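Local coordinates for protein terminal oxygenase component of carbazole 1,9a-dioxygenase (PDB 3GCF) that probably dioxygenates carbazole at its 1 and 9a positions, as the Rieske [2Fe-2S] and mononuclear-iron terminal oxygenase of a multicomponent system supplied with electrons by a ferredoxin, at residues W101-D106 / I125-Y130. Numbering follows the deposited sequence.
Sequences WTYDLD and IGIKVY. With FES (Fe2/s2 (inorganic) cluster), chain Q.
Ile127 lays its CD1 methyl over one face of the Tyr103 ring, a CH-pi contact 3.8 Å from the ring centroid and 14° off the normal. Its CG1, placed between the backbone N and the carbonyl carbon (chi1 51°), packs 3.7 Å from Tyr103 CD2. The two side chains cross at about a right angle. The phenol hydroxyl accepts a hydrogen bond from the backbone N of Ala76, in the loop that carries the cluster ligands Cys75 and His77.

Further apolar packing joins Ile125 to Trp101: Ile125 CD1 comes obliquely to the six-membered ring, 3.7 Å from Trp101 CZ3. The pyrrole part of the same indole lies against the cluster, with sulfide S1 over one face and 3.3 Å from Trp101 CD1. The indole also stacks on His77 and meets Phe360 of a neighbouring subunit edge to face. An alanine here would keep CB beside S1 but would probably leave Ile125 CD1, the His77 ring and that Phe360 without the indole, opening a gap beside the cluster.

At the far end, Val129 CG1 touches a backbone oxygen, 3.3 Å from Leu105 O. Here the chain leaves strand 101-104 in an Asx turn, Asp106 N donating to Asp104 OD1 (2.7 Å, 132°), while Asp106 OD1 forms a salt bridge with Lys69.

No hydrogen bond joins 101-106 to 125-130; apolar packing, including a methyl against a carbonyl, ties the small three-stranded sheet beside the cluster to the chain entering strand 129-135. Trp101, backed by Ile125, probably helps keep its side of the cluster nonpolar.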
ATOM      1  N   TRP A 101      24.962   5.233  21.338  1.00  8.98           N
ATOM      2  CA  TRP A 101      24.363   5.687  22.590  1.00 10.54           C
ATOM      3  C   TRP A 101      23.964   4.422  23.352  1.00 10.66           C
ATOM      4  O   TRP A 101      23.322   3.530  22.796  1.00 11.44           O
ATOM      5  CB  TRP A 101      23.146   6.573  22.320  1.00  8.82           C
ATOM      6  CG  TRP A 101      23.507   7.978  21.913  1.00  8.40           C
ATOM      7  CD1 TRP A 101      24.619   8.375  21.216  1.00  5.68           C
ATOM      8  CD2 TRP A 101      22.723   9.161  22.124  1.00  8.44           C
ATOM      9  NE1 TRP A 101      24.571   9.729  20.978  1.00  7.22           N
ATOM     10  CE2 TRP A 101      23.419  10.236  21.523  1.00  8.79           C
ATOM     11  CE3 TRP A 101      21.497   9.416  22.758  1.00  8.88           C
ATOM     12  CZ2 TRP A 101      22.929  11.548  21.538  1.00  7.83           C
ATOM     13  CZ3 TRP A 101      21.011  10.720  22.773  1.00  7.99           C
ATOM     14  CH2 TRP A 101      21.728  11.771  22.164  1.00  8.39           C
ATOM     15  N   THR A 102      24.358   4.346  24.620  1.00 11.25           N
ATOM     16  CA  THR A 102      24.094   3.169  25.438  1.00  9.94           C
ATOM     17  C   THR A 102      23.205   3.478  26.635  1.00 11.25           C
ATOM     18  O   THR A 102      23.434   4.440  27.371  1.00 11.51           O
ATOM     19  CB  THR A 102      25.432   2.563  25.900  1.00 10.35           C
ATOM     20  OG1 THR A 102      26.248   2.328  24.746  1.00  9.76           O
ATOM     21  CG2 THR A 102      25.221   1.246  26.632  1.00  8.67           C
ATOM     22  N   TYR A 103      22.191   2.645  26.831  1.00 11.50           N
ATOM     23  CA  TYR A 103      21.243   2.854  27.914  1.00 11.79           C
ATOM     24  C   TYR A 103      21.218   1.767  28.976  1.00 13.01           C
ATOM     25  O   TYR A 103      21.449   0.587  28.693  1.00 13.01           O
ATOM     26  CB  TYR A 103      19.831   3.001  27.348  1.00 10.34           C
ATOM     27  CG  TYR A 103      19.697   4.031  26.249  1.00 10.11           C
ATOM     28  CD1 TYR A 103      20.121   3.750  24.949  1.00  8.45           C
ATOM     29  CD2 TYR A 103      19.154   5.288  26.510  1.00  8.37           C
ATOM     30  CE1 TYR A 103      20.003   4.695  23.934  1.00  8.80           C
ATOM     31  CE2 TYR A 103      19.033   6.242  25.499  1.00 11.16           C
ATOM     32  CZ  TYR A 103      19.460   5.935  24.215  1.00  8.40           C
ATOM     33  OH  TYR A 103      19.328   6.861  23.211  1.00  8.94           O
ATOM     34  N   ASP A 104      20.917   2.190  30.200  1.00 13.93           N
ATOM     35  CA  ASP A 104      20.805   1.302  31.354  1.00 15.04           C
ATOM     36  C   ASP A 104      19.387   0.734  31.292  1.00 14.58           C
ATOM     37  O   ASP A 104      18.414   1.485  31.313  1.00 14.11           O
ATOM     38  CB  ASP A 104      20.985   2.115  32.642  1.00 16.95           C
ATOM     39  CG  ASP A 104      20.912   1.263  33.894  1.00 22.80           C
ATOM     40  OD1 ASP A 104      19.935   0.498  34.055  1.00 23.36           O
ATOM     41  OD2 ASP A 104      21.835   1.369  34.730  1.00 27.34           O
ATOM     42  N   LEU A 105      19.262  -0.583  31.213  1.00 14.85           N
ATOM     43  CA  LEU A 105      17.937  -1.186  31.129  1.00 16.92           C
ATOM     44  C   LEU A 105      17.063  -0.968  32.362  1.00 17.67           C
ATOM     45  O   LEU A 105      15.843  -0.929  32.251  1.00 18.60           O
ATOM     46  CB  LEU A 105      18.052  -2.684  30.843  1.00 14.53           C
ATOM     47  CG  LEU A 105      18.612  -3.074  29.472  1.00 15.81           C
ATOM     48  CD1 LEU A 105      18.665  -4.590  29.372  1.00 14.37           C
ATOM     49  CD2 LEU A 105      17.737  -2.499  28.364  1.00 14.37           C
ATOM     50  N   ASP A 106      17.674  -0.809  33.532  1.00 17.67           N
ATOM     51  CA  ASP A 106      16.890  -0.625  34.748  1.00 18.19           C
ATOM     52  C   ASP A 106      16.145   0.697  34.845  1.00 17.46           C
ATOM     53  O   ASP A 106      15.057   0.747  35.409  1.00 16.43           O
ATOM     54  CB  ASP A 106      17.765  -0.795  35.994  1.00 20.73           C
ATOM     55  CG  ASP A 106      18.224  -2.226  36.188  1.00 24.56           C
ATOM     56  OD1 ASP A 106      17.441  -3.147  35.871  1.00 28.12           O
ATOM     57  OD2 ASP A 106      19.361  -2.432  36.672  1.00 29.08           O
ATOM     58  N   ILE A 125      20.028  12.368  29.549  1.00 17.58           N
ATOM     59  CA  ILE A 125      19.020  11.834  28.649  1.00 16.62           C
ATOM     60  C   ILE A 125      18.564  10.433  29.038  1.00 16.31           C
ATOM     61  O   ILE A 125      19.312   9.662  29.646  1.00 14.90           O
ATOM     62  CB  ILE A 125      19.575  11.806  27.198  1.00 17.37           C
ATOM     63  CG1 ILE A 125      19.745  13.241  26.693  1.00 15.95           C
ATOM     64  CG2 ILE A 125      18.663  10.991  26.284  1.00 17.26           C
ATOM     65  CD1 ILE A 125      20.223  13.340  25.265  1.00 14.20           C
ATOM     66  N   GLY A 126      17.328  10.107  28.681  1.00 14.84           N
ATOM     67  CA  GLY A 126      16.817   8.787  28.981  1.00 15.19           C
ATOM     68  C   GLY A 126      15.595   8.432  28.160  1.00 15.60           C
ATOM     69  O   GLY A 126      14.910   9.305  27.625  1.00 15.36           O
ATOM     70  N   ILE A 127      15.327   7.139  28.047  1.00 15.17           N
ATOM     71  CA  ILE A 127      14.159   6.683  27.316  1.00 15.44           C
ATOM     72  C   ILE A 127      13.307   5.837  28.249  1.00 15.62           C
ATOM     73  O   ILE A 127      13.737   5.460  29.339  1.00 14.08           O
ATOM     74  CB  ILE A 127      14.538   5.860  26.060  1.00 16.10           C
ATOM     75  CG1 ILE A 127      15.536   4.760  26.428  1.00 14.05           C
ATOM     76  CG2 ILE A 127      15.104   6.781  24.985  1.00 13.15           C
ATOM     77  CD1 ILE A 127      15.933   3.901  25.247  1.00 14.18           C
ATOM     78  N   LYS A 128      12.094   5.542  27.811  1.00 15.48           N
ATOM     79  CA  LYS A 128      11.155   4.766  28.602  1.00 14.90           C
ATOM     80  C   LYS A 128      11.498   3.289  28.770  1.00 14.88           C
ATOM     81  O   LYS A 128      11.923   2.618  27.826  1.00 12.58           O
ATOM     82  CB  LYS A 128       9.765   4.899  27.969  1.00 18.46           C
ATOM     83  CG  LYS A 128       8.714   3.906  28.454  1.00 23.53           C
ATOM     84  CD  LYS A 128       8.119   4.289  29.801  1.00 25.76           C
ATOM     85  CE  LYS A 128       6.922   3.398  30.131  1.00 28.10           C
ATOM     86  NZ  LYS A 128       6.355   3.682  31.477  1.00 29.18           N
ATOM     87  N   VAL A 129      11.337   2.798  29.996  1.00 14.55           N
ATOM     88  CA  VAL A 129      11.523   1.385  30.302  1.00 13.87           C
ATOM     89  C   VAL A 129      10.165   0.980  30.875  1.00 14.10           C
ATOM     90  O   VAL A 129       9.460   1.820  31.438  1.00 13.75           O
ATOM     91  CB  VAL A 129      12.645   1.137  31.332  1.00 15.26           C
ATOM     92  CG1 VAL A 129      13.998   1.343  30.671  1.00 13.17           C
ATOM     93  CG2 VAL A 129      12.482   2.058  32.530  1.00 15.22           C
ATOM     94  N   TYR A 130       9.776  -0.282  30.724  1.00 14.28           N
ATOM     95  CA  TYR A 130       8.466  -0.703  31.223  1.00 13.62           C
ATOM     96  C   TYR A 130       8.517  -1.742  32.329  1.00 13.20           C
ATOM     97  O   TYR A 130       9.420  -2.572  32.378  1.00 15.41           O
ATOM     98  CB  TYR A 130       7.610  -1.276  30.085  1.00 12.61           C
ATOM     99  CG  TYR A 130       7.505  -0.403  28.861  1.00 13.50           C
ATOM    100  CD1 TYR A 130       8.585  -0.256  27.992  1.00 14.42           C
ATOM    101  CD2 TYR A 130       6.324   0.279  28.570  1.00 12.22           C
ATOM    102  CE1 TYR A 130       8.492   0.552  26.860  1.00 16.25           C
ATOM    103  CE2 TYR A 130       6.220   1.086  27.446  1.00 14.87           C
ATOM    104  CZ  TYR A 130       7.304   1.219  26.596  1.00 16.91           C
ATOM    105  OH  TYR A 130       7.204   2.019  25.484  1.00 22.15           O
TER
HETATM  106 FE1  FES Q 401      20.979   5.979  18.251  1.00 10.19          FE
HETATM  107 FE2  FES Q 401      22.371   8.024  17.162  1.00 10.51          FE
HETATM  108  S1  FES Q 401      23.020   6.724  18.817  1.00 12.38           S
HETATM  109  S2  FES Q 401      20.256   7.276  16.610  1.00  9.94           S